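Local coordinates for hydrazine synthase gamma subunit (Candidatus Kuenenia stuttgartiensis, PDB 5C2V) that reduces nitric oxide to hydroxylamine, the first half-reaction of hydrazine synthesis, as the dihaem c subunit of the hydrazine synthase complex, at the interface of chains B and A and the interface of chains C and A. Residues are numbered along the deposited sequence; one frame, centred on the assembly and turned at random. Chains: chain A, Hydrazine synthase gamma subunit; chain B, Hydrazine synthase beta subunit; chain C, Hydrazine synthase alpha subunit.

Contact 1: the interface of chains B and A. Residues chain B 3, 10, 14, 339-340; chain A 43-44, 47-48, 51.
Helix 43-51 of the dihaem gamma subunit docks on loops of the beta-propeller of the beta subunit, and polar and aromatic contacts share the work. The polar contacts centre on A:Arg44, whose chain runs extended from CG to NE and carries the guanidinium to two successive backbone carbonyls. A:Arg44 NH1 gives a nearly straight bond (173° at H) to B:Phe340 O at 3.2 Å, on a lone pair of that oxygen. A:Arg44 NH2 reaches B:Tyr339 O at 3.1 Å from above the carbonyl plane. Both acceptors lie in the guanidinium plane, so the pair fixes its rotation. A:Gln47, CG anti to the backbone N (chi1 -171°), crosses the B:Tyr339 side chain at about a right angle; its OE1 accepts a hydrogen bond from B:Tyr339 OH at 2.9 Å, in the carbonyl plane on a lone pair.

Among the aromatic contacts, NH2 of A:Arg44 also sits over the B:Tyr339 ring, 4.2 Å from its centroid, a cation-pi pair offset toward the rim with the planes 16° apart. A:Phe48 points its CD1 edge at the centre of one face of B:Phe340, while B:Tyr339 CD1 backs the opposite face. Apolar contact is added by B:Ile3, whose CD1 meets A:Val43 CG1 tip to tip at 3.7 Å and also touches A:Arg44 CB.

Contact 2: the interface of chains B and A. Residues chain B 209, 228, 252-255, 274-275; chain A 51-54, 59-62, 65.
B:Asn255 has CG beside the backbone N (chi1 -54°), which turns its amide from the beta-propeller toward the gamma-subunit loop that leads into the haem-binding CXXCH motif (residues 63-67), of which A:Ser65 is the middle residue. A:Ser65 OG lies anti to the carbonyl carbon (chi1 -62°), whereas A:Ser62 OG takes the crowded position between backbone N and carbonyl carbon (chi1 65°); together the two hydroxyls meet both ends of that amide. B:Asn255 ND2 donates to A:Ser65 OG at 2.7 Å, with the oxygen in the amide plane, and A:Ser62 OG donates to B:Asn255 OD1 at 3.1 Å from above the carbonyl plane. A:Ser65 OG also accepts from A:Ser62 N, so the serines are tied to each other as well as to the asparagine.

Beside them, B:Asn228 ND2 gives an almost straight bond to A:Ser60 O at 3.0 Å, on a lone pair. Its amide is held from behind: B:Asn228 OD1 accepts from B:Gln209 NE2 at 2.7 Å and from B:Asn255 N. Earlier in the chain, just after helix 43-51, A:Ala53 N donates to B:Gly274 O at 3.2 Å, and A:Ala53 CB packs on B:Gly274 CA. The bent side chain of B:Met275 lays SD against A:Gly59 CA at 3.7 Å and A:Ala54 CA.

Contact 3: the interface of chains C and A. Residues chain C 573-575, 577-578; chain A 86, 88, 238-240, 248-249.
C:Tyr578, on 3-10 helix 575-579 of the alpha subunit, pushes its phenol between A:Trp88, A:Tyr239 and A:Ile248 of the gamma subunit. Its OH accepts from A:Trp88 NE1 at 2.9 Å, in the indole plane, with the two side chains crossing at about a right angle. A:Ile248 CD1 lies 3.5 Å from C:Tyr578 CZ, and A:Gly86 CA touches the ring at CD1. A:Tyr239 meets C:Tyr578 through its own rim, CE1 to CE2 at 3.6 Å. One face of the A:Tyr239 ring is capped by C:Lys575, whose CG stands over the centre, 3.7 Å from the centroid, while the extended chain continues across the ring.

C:His573, with CG anti to the backbone N (chi1 -165°), both contacts the gamma subunit and, as second shell, positions C:Tyr578. C:His573 ND1 donates to A:Gly240 O at 3.2 Å, nearly straight and in the imidazole plane, though from above the carbonyl plane; A:Tyr239 O lies close to the same nitrogen. Across the ring, C:His573 NE2 shares a hydrogen bond with C:Tyr578 OH at 2.8 Å, which would help fix the phenol rotation. C:Leu577 CD2 crosses obliquely over the benzo rim of A:Trp88, nearest CZ2. The site joins the hydroxylamine-forming subunit to the one that condenses hydroxylamine with ammonia.

Contact 1: the interface of chains B and A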
# COMPACT_ATOMS: atom_id res chain seq x y z
N ILE B 3 -32.23 -54.87 -4.18
CA ILE B 3 -31.57 -53.66 -3.73
C ILE B 3 -31.03 -53.90 -2.33
O ILE B 3 -31.71 -54.48 -1.48
CB ILE B 3 -32.51 -52.44 -3.75
CG1 ILE B 3 -32.84 -52.05 -5.19
CG2 ILE B 3 -31.89 -51.26 -3.02
CD1 ILE B 3 -33.65 -50.78 -5.31
N THR B 10 -34.94 -55.80 -8.20
CA THR B 10 -34.59 -54.95 -9.34
C THR B 10 -33.92 -55.77 -10.45
O THR B 10 -33.26 -56.77 -10.17
CB THR B 10 -33.66 -53.80 -8.93
OG1 THR B 10 -33.30 -53.03 -10.08
CG2 THR B 10 -32.39 -54.34 -8.27
N GLY B 14 -26.36 -52.68 -11.09
CA GLY B 14 -25.89 -51.79 -10.04
C GLY B 14 -24.41 -51.91 -9.69
O GLY B 14 -24.09 -52.25 -8.55
N TYR B 339 -22.99 -47.03 -10.49
CA TYR B 339 -24.05 -47.86 -9.92
C TYR B 339 -25.44 -47.53 -10.44
O TYR B 339 -26.14 -48.40 -10.95
CB TYR B 339 -24.03 -47.71 -8.39
CG TYR B 339 -25.16 -48.41 -7.65
CD1 TYR B 339 -26.34 -47.73 -7.34
CD2 TYR B 339 -25.04 -49.73 -7.24
CE1 TYR B 339 -27.37 -48.36 -6.66
CE2 TYR B 339 -26.06 -50.36 -6.56
CZ TYR B 339 -27.22 -49.68 -6.28
OH TYR B 339 -28.24 -50.31 -5.60
N PHE B 340 -25.84 -46.27 -10.31
CA PHE B 340 -27.20 -45.86 -10.68
C PHE B 340 -27.40 -45.86 -12.19
O PHE B 340 -28.46 -46.25 -12.68
CB PHE B 340 -27.51 -44.47 -10.11
CG PHE B 340 -27.53 -44.43 -8.61
CD1 PHE B 340 -28.56 -45.01 -7.89
CD2 PHE B 340 -26.51 -43.79 -7.91
CE1 PHE B 340 -28.58 -44.98 -6.51
CE2 PHE B 340 -26.53 -43.75 -6.53
CZ PHE B 340 -27.56 -44.34 -5.83
N VAL A 43 -38.36 -47.12 -4.93
CA VAL A 43 -37.33 -47.35 -3.92
C VAL A 43 -35.91 -47.01 -4.41
O VAL A 43 -35.10 -46.48 -3.64
CB VAL A 43 -37.36 -48.82 -3.43
CG1 VAL A 43 -37.13 -49.79 -4.57
CG2 VAL A 43 -36.35 -49.05 -2.31
N ARG A 44 -35.63 -47.27 -5.68
CA ARG A 44 -34.29 -47.03 -6.22
C ARG A 44 -34.04 -45.53 -6.37
O ARG A 44 -32.94 -45.05 -6.08
CB ARG A 44 -34.11 -47.74 -7.56
CG ARG A 44 -32.66 -47.94 -7.95
CD ARG A 44 -32.51 -48.87 -9.14
NE ARG A 44 -31.14 -49.35 -9.30
CZ ARG A 44 -30.22 -48.74 -10.03
NH1 ARG A 44 -30.51 -47.63 -10.69
NH2 ARG A 44 -28.99 -49.25 -10.11
N GLN A 47 -33.14 -44.36 -3.17
CA GLN A 47 -31.75 -44.69 -2.87
C GLN A 47 -30.81 -43.65 -3.49
O GLN A 47 -29.81 -43.26 -2.88
CB GLN A 47 -31.40 -46.09 -3.38
CG GLN A 47 -30.04 -46.59 -2.90
CD GLN A 47 -29.67 -47.95 -3.46
OE1 GLN A 47 -30.11 -48.32 -4.55
NE2 GLN A 47 -28.87 -48.70 -2.72
N PHE A 48 -31.14 -43.21 -4.70
CA PHE A 48 -30.35 -42.18 -5.36
C PHE A 48 -30.39 -40.87 -4.60
O PHE A 48 -29.35 -40.28 -4.31
CB PHE A 48 -30.82 -41.96 -6.80
CG PHE A 48 -30.10 -40.84 -7.50
CD1 PHE A 48 -28.80 -41.00 -7.93
CD2 PHE A 48 -30.73 -39.62 -7.72
CE1 PHE A 48 -28.13 -39.97 -8.57
CE2 PHE A 48 -30.07 -38.59 -8.36
CZ PHE A 48 -28.77 -38.76 -8.79
N ASN A 51 -28.23 -41.14 -1.62
CA ASN A 51 -26.79 -41.12 -1.82
C ASN A 51 -26.24 -39.91 -2.59
O ASN A 51 -25.03 -39.72 -2.67
CB ASN A 51 -26.34 -42.40 -2.52
CG ASN A 51 -26.49 -43.63 -1.64
OD1 ASN A 51 -25.53 -44.05 -0.99
ND2 ASN A 51 -27.69 -44.20 -1.60

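Contact 2: the interface of chains B and A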
# COMPACT_ATOMS: atom_id res chain seq x y z
N GLN B 209 -13.74 -38.33 4.76
CA GLN B 209 -14.40 -37.06 5.05
C GLN B 209 -14.00 -36.53 6.42
O GLN B 209 -13.67 -37.30 7.32
CB GLN B 209 -15.92 -37.20 4.98
CG GLN B 209 -16.48 -37.24 3.57
CD GLN B 209 -18.00 -37.21 3.56
OE1 GLN B 209 -18.65 -37.93 4.31
NE2 GLN B 209 -18.56 -36.36 2.70
N ASN B 228 -14.37 -32.69 2.41
CA ASN B 228 -13.93 -33.94 1.82
C ASN B 228 -12.44 -33.95 1.56
O ASN B 228 -11.90 -33.02 0.95
CB ASN B 228 -14.70 -34.20 0.53
CG ASN B 228 -16.20 -34.27 0.76
OD1 ASN B 228 -16.75 -35.34 1.01
ND2 ASN B 228 -16.87 -33.13 0.66
N TYR B 252 -17.43 -28.72 -3.88
CA TYR B 252 -16.96 -29.79 -3.01
C TYR B 252 -17.06 -31.14 -3.72
O TYR B 252 -17.90 -31.31 -4.60
CB TYR B 252 -17.79 -29.83 -1.71
CG TYR B 252 -17.63 -28.59 -0.85
CD1 TYR B 252 -18.20 -27.38 -1.23
CD2 TYR B 252 -16.93 -28.64 0.35
CE1 TYR B 252 -18.06 -26.26 -0.45
CE2 TYR B 252 -16.79 -27.51 1.13
CZ TYR B 252 -17.36 -26.32 0.73
OH TYR B 252 -17.23 -25.20 1.51
N ASP B 253 -16.22 -32.10 -3.34
CA ASP B 253 -16.35 -33.43 -3.90
C ASP B 253 -17.05 -34.32 -2.89
O ASP B 253 -16.43 -34.78 -1.94
CB ASP B 253 -14.98 -34.03 -4.24
CG ASP B 253 -14.34 -33.39 -5.45
OD1 ASP B 253 -15.07 -33.03 -6.39
OD2 ASP B 253 -13.09 -33.27 -5.47
N GLY B 254 -18.32 -34.62 -3.13
CA GLY B 254 -19.10 -35.37 -2.16
C GLY B 254 -18.70 -36.82 -2.06
O GLY B 254 -18.70 -37.53 -3.07
N ASN B 255 -18.38 -37.27 -0.85
CA ASN B 255 -18.13 -38.69 -0.59
C ASN B 255 -17.13 -39.32 -1.56
O ASN B 255 -17.52 -40.08 -2.44
CB ASN B 255 -19.44 -39.47 -0.64
CG ASN B 255 -20.50 -38.89 0.28
OD1 ASN B 255 -21.56 -38.46 -0.16
ND2 ASN B 255 -20.21 -38.88 1.58
N GLY B 274 -20.80 -38.87 -4.66
CA GLY B 274 -21.86 -37.91 -4.45
C GLY B 274 -21.95 -36.90 -5.58
O GLY B 274 -23.04 -36.53 -6.01
N MET B 275 -20.79 -36.46 -6.07
CA MET B 275 -20.74 -35.47 -7.13
C MET B 275 -20.60 -36.08 -8.52
O MET B 275 -20.47 -35.36 -9.51
CB MET B 275 -19.60 -34.48 -6.89
CG MET B 275 -19.85 -33.56 -5.71
SD MET B 275 -21.50 -32.81 -5.76
CE MET B 275 -21.33 -31.72 -7.16
N ASN A 51 -28.23 -41.14 -1.62
CA ASN A 51 -26.79 -41.12 -1.82
C ASN A 51 -26.24 -39.91 -2.59
O ASN A 51 -25.03 -39.72 -2.67
CB ASN A 51 -26.34 -42.40 -2.52
CG ASN A 51 -26.49 -43.63 -1.64
OD1 ASN A 51 -25.53 -44.05 -0.99
ND2 ASN A 51 -27.69 -44.20 -1.60
N ASP A 52 -27.13 -39.10 -3.16
CA ASP A 52 -26.70 -37.98 -4.01
C ASP A 52 -26.26 -36.76 -3.21
O ASP A 52 -26.96 -36.32 -2.31
CB ASP A 52 -27.83 -37.58 -4.96
CG ASP A 52 -27.47 -36.39 -5.82
OD1 ASP A 52 -26.31 -36.32 -6.27
OD2 ASP A 52 -28.34 -35.52 -6.04
N ALA A 53 -25.07 -36.25 -3.52
CA ALA A 53 -24.61 -34.99 -2.93
C ALA A 53 -24.80 -33.79 -3.85
O ALA A 53 -24.56 -32.65 -3.45
CB ALA A 53 -23.15 -35.11 -2.53
N ALA A 54 -25.25 -34.02 -5.08
CA ALA A 54 -25.33 -32.95 -6.07
C ALA A 54 -26.54 -32.05 -5.84
O ALA A 54 -26.54 -30.89 -6.25
CB ALA A 54 -25.37 -33.53 -7.48
N GLY A 59 -22.54 -29.27 -2.65
CA GLY A 59 -22.12 -30.65 -2.83
C GLY A 59 -21.24 -31.19 -1.72
O GLY A 59 -20.42 -32.08 -1.94
N SER A 60 -21.42 -30.65 -0.51
CA SER A 60 -20.58 -31.01 0.63
C SER A 60 -20.78 -32.46 1.09
O SER A 60 -19.81 -33.18 1.29
CB SER A 60 -20.86 -30.06 1.80
OG SER A 60 -20.05 -30.37 2.92
N TYR A 61 -22.03 -32.87 1.25
CA TYR A 61 -22.32 -34.22 1.73
C TYR A 61 -23.72 -34.69 1.35
O TYR A 61 -24.49 -33.96 0.73
CB TYR A 61 -22.15 -34.29 3.25
CG TYR A 61 -23.00 -33.30 4.02
CD1 TYR A 61 -22.54 -32.01 4.26
CD2 TYR A 61 -24.26 -33.65 4.49
CE1 TYR A 61 -23.31 -31.10 4.96
CE2 TYR A 61 -25.04 -32.74 5.18
CZ TYR A 61 -24.56 -31.47 5.41
OH TYR A 61 -25.33 -30.56 6.11
N SER A 62 -24.05 -35.92 1.73
CA SER A 62 -25.36 -36.50 1.45
C SER A 62 -25.93 -37.14 2.71
O SER A 62 -25.33 -37.05 3.78
CB SER A 62 -25.27 -37.53 0.33
OG SER A 62 -24.48 -38.64 0.72
N SER A 65 -23.68 -39.73 4.17
CA SER A 65 -22.50 -39.30 4.91
C SER A 65 -22.71 -39.52 6.41
O SER A 65 -21.75 -39.65 7.17
CB SER A 65 -22.19 -37.83 4.62
OG SER A 65 -21.90 -37.64 3.24

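Contact 3: the interface of chains C and A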
# COMPACT_ATOMS: atom_id res chain seq x y z
N HIS C 573 -14.92 -27.26 20.36
CA HIS C 573 -15.92 -27.54 21.37
C HIS C 573 -15.91 -26.38 22.35
O HIS C 573 -14.99 -26.24 23.15
CB HIS C 573 -15.62 -28.87 22.06
CG HIS C 573 -16.77 -29.41 22.86
ND1 HIS C 573 -16.69 -30.60 23.56
CD2 HIS C 573 -18.02 -28.94 23.07
CE1 HIS C 573 -17.84 -30.83 24.16
NE2 HIS C 573 -18.66 -29.84 23.88
N ALA C 574 -16.94 -25.54 22.28
CA ALA C 574 -16.92 -24.25 22.96
C ALA C 574 -17.94 -24.18 24.09
O ALA C 574 -19.03 -24.74 24.00
CB ALA C 574 -17.16 -23.14 21.95
N LYS C 575 -17.57 -23.47 25.15
CA LYS C 575 -18.44 -23.29 26.30
C LYS C 575 -19.68 -22.48 25.94
O LYS C 575 -20.76 -22.71 26.47
CB LYS C 575 -17.69 -22.62 27.45
CG LYS C 575 -16.55 -23.43 28.02
CD LYS C 575 -15.98 -22.76 29.26
CE LYS C 575 -14.87 -23.59 29.89
NZ LYS C 575 -14.36 -22.96 31.14
N LEU C 577 -21.44 -22.51 23.36
CA LEU C 577 -22.45 -23.34 22.72
C LEU C 577 -23.56 -23.74 23.68
O LEU C 577 -24.73 -23.83 23.30
CB LEU C 577 -21.80 -24.59 22.12
CG LEU C 577 -22.76 -25.64 21.55
CD1 LEU C 577 -23.58 -25.05 20.42
CD2 LEU C 577 -22.00 -26.88 21.09
N TYR C 578 -23.19 -23.97 24.94
CA TYR C 578 -24.14 -24.40 25.95
C TYR C 578 -24.85 -23.22 26.60
O TYR C 578 -25.80 -23.40 27.36
CB TYR C 578 -23.44 -25.26 27.00
CG TYR C 578 -22.85 -26.53 26.43
CD1 TYR C 578 -23.60 -27.70 26.34
CD2 TYR C 578 -21.54 -26.57 25.97
CE1 TYR C 578 -23.07 -28.86 25.82
CE2 TYR C 578 -21.00 -27.73 25.44
CZ TYR C 578 -21.77 -28.87 25.37
OH TYR C 578 -21.23 -30.03 24.85
N GLY A 86 -26.34 -27.48 22.36
CA GLY A 86 -25.72 -28.15 23.48
C GLY A 86 -26.42 -29.46 23.78
O GLY A 86 -26.02 -30.21 24.68
N TRP A 88 -27.08 -32.98 22.30
CA TRP A 88 -26.46 -33.83 21.29
C TRP A 88 -27.33 -35.01 20.87
O TRP A 88 -28.03 -35.60 21.70
CB TRP A 88 -25.12 -34.35 21.80
CG TRP A 88 -24.18 -33.25 22.18
CD1 TRP A 88 -23.97 -32.74 23.44
CD2 TRP A 88 -23.31 -32.52 21.31
NE1 TRP A 88 -23.03 -31.74 23.39
CE2 TRP A 88 -22.61 -31.59 22.10
CE3 TRP A 88 -23.06 -32.57 19.93
CZ2 TRP A 88 -21.68 -30.71 21.56
CZ3 TRP A 88 -22.14 -31.69 19.40
CH2 TRP A 88 -21.45 -30.78 20.21
N PRO A 238 -14.32 -32.18 29.78
CA PRO A 238 -15.73 -32.00 29.41
C PRO A 238 -15.88 -31.36 28.03
O PRO A 238 -16.70 -31.80 27.23
CB PRO A 238 -16.26 -31.07 30.50
CG PRO A 238 -15.37 -31.31 31.67
CD PRO A 238 -14.02 -31.58 31.09
N TYR A 239 -15.08 -30.33 27.78
CA TYR A 239 -15.12 -29.60 26.52
C TYR A 239 -14.07 -30.09 25.52
O TYR A 239 -13.86 -29.46 24.49
CB TYR A 239 -14.97 -28.10 26.80
CG TYR A 239 -16.12 -27.56 27.62
CD1 TYR A 239 -17.35 -27.28 27.03
CD2 TYR A 239 -15.99 -27.37 28.99
CE1 TYR A 239 -18.40 -26.80 27.78
CE2 TYR A 239 -17.04 -26.88 29.75
CZ TYR A 239 -18.25 -26.60 29.14
OH TYR A 239 -19.30 -26.13 29.88
N GLY A 240 -13.39 -31.19 25.85
CA GLY A 240 -12.41 -31.79 24.96
C GLY A 240 -12.91 -32.06 23.55
O GLY A 240 -14.05 -32.47 23.35
N ILE A 248 -20.86 -34.51 28.30
CA ILE A 248 -21.78 -33.50 28.83
C ILE A 248 -22.91 -33.22 27.85
O ILE A 248 -22.87 -33.65 26.70
CB ILE A 248 -21.06 -32.17 29.14
CG1 ILE A 248 -20.56 -31.52 27.85
CG2 ILE A 248 -19.92 -32.38 30.13
CD1 ILE A 248 -19.92 -30.17 28.06
N GLY A 249 -23.93 -32.50 28.32
CA GLY A 249 -25.03 -32.09 27.45
C GLY A 249 -26.17 -31.41 28.19
O GLY A 249 -26.29 -31.52 29.41

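Contact 1 and contact 2 both face the beta subunit, their C-alpha centres about 16 Å apart, and share A:Asn51 at the end of helix 43-51, so the helix and parts of the loop after it are held on the same beta subunit. Contact 3 joins a different partner, the alpha subunit, about 27 Å from contact 2 and 38 Å from contact 1, again between C-alpha centres. The gamma subunit thus touches both other chains of the heterotrimer. Such two-sided anchoring probably helps hold the gamma and alpha active sites in a fixed relation, which would suit passage of hydroxylamine through the tunnel between them.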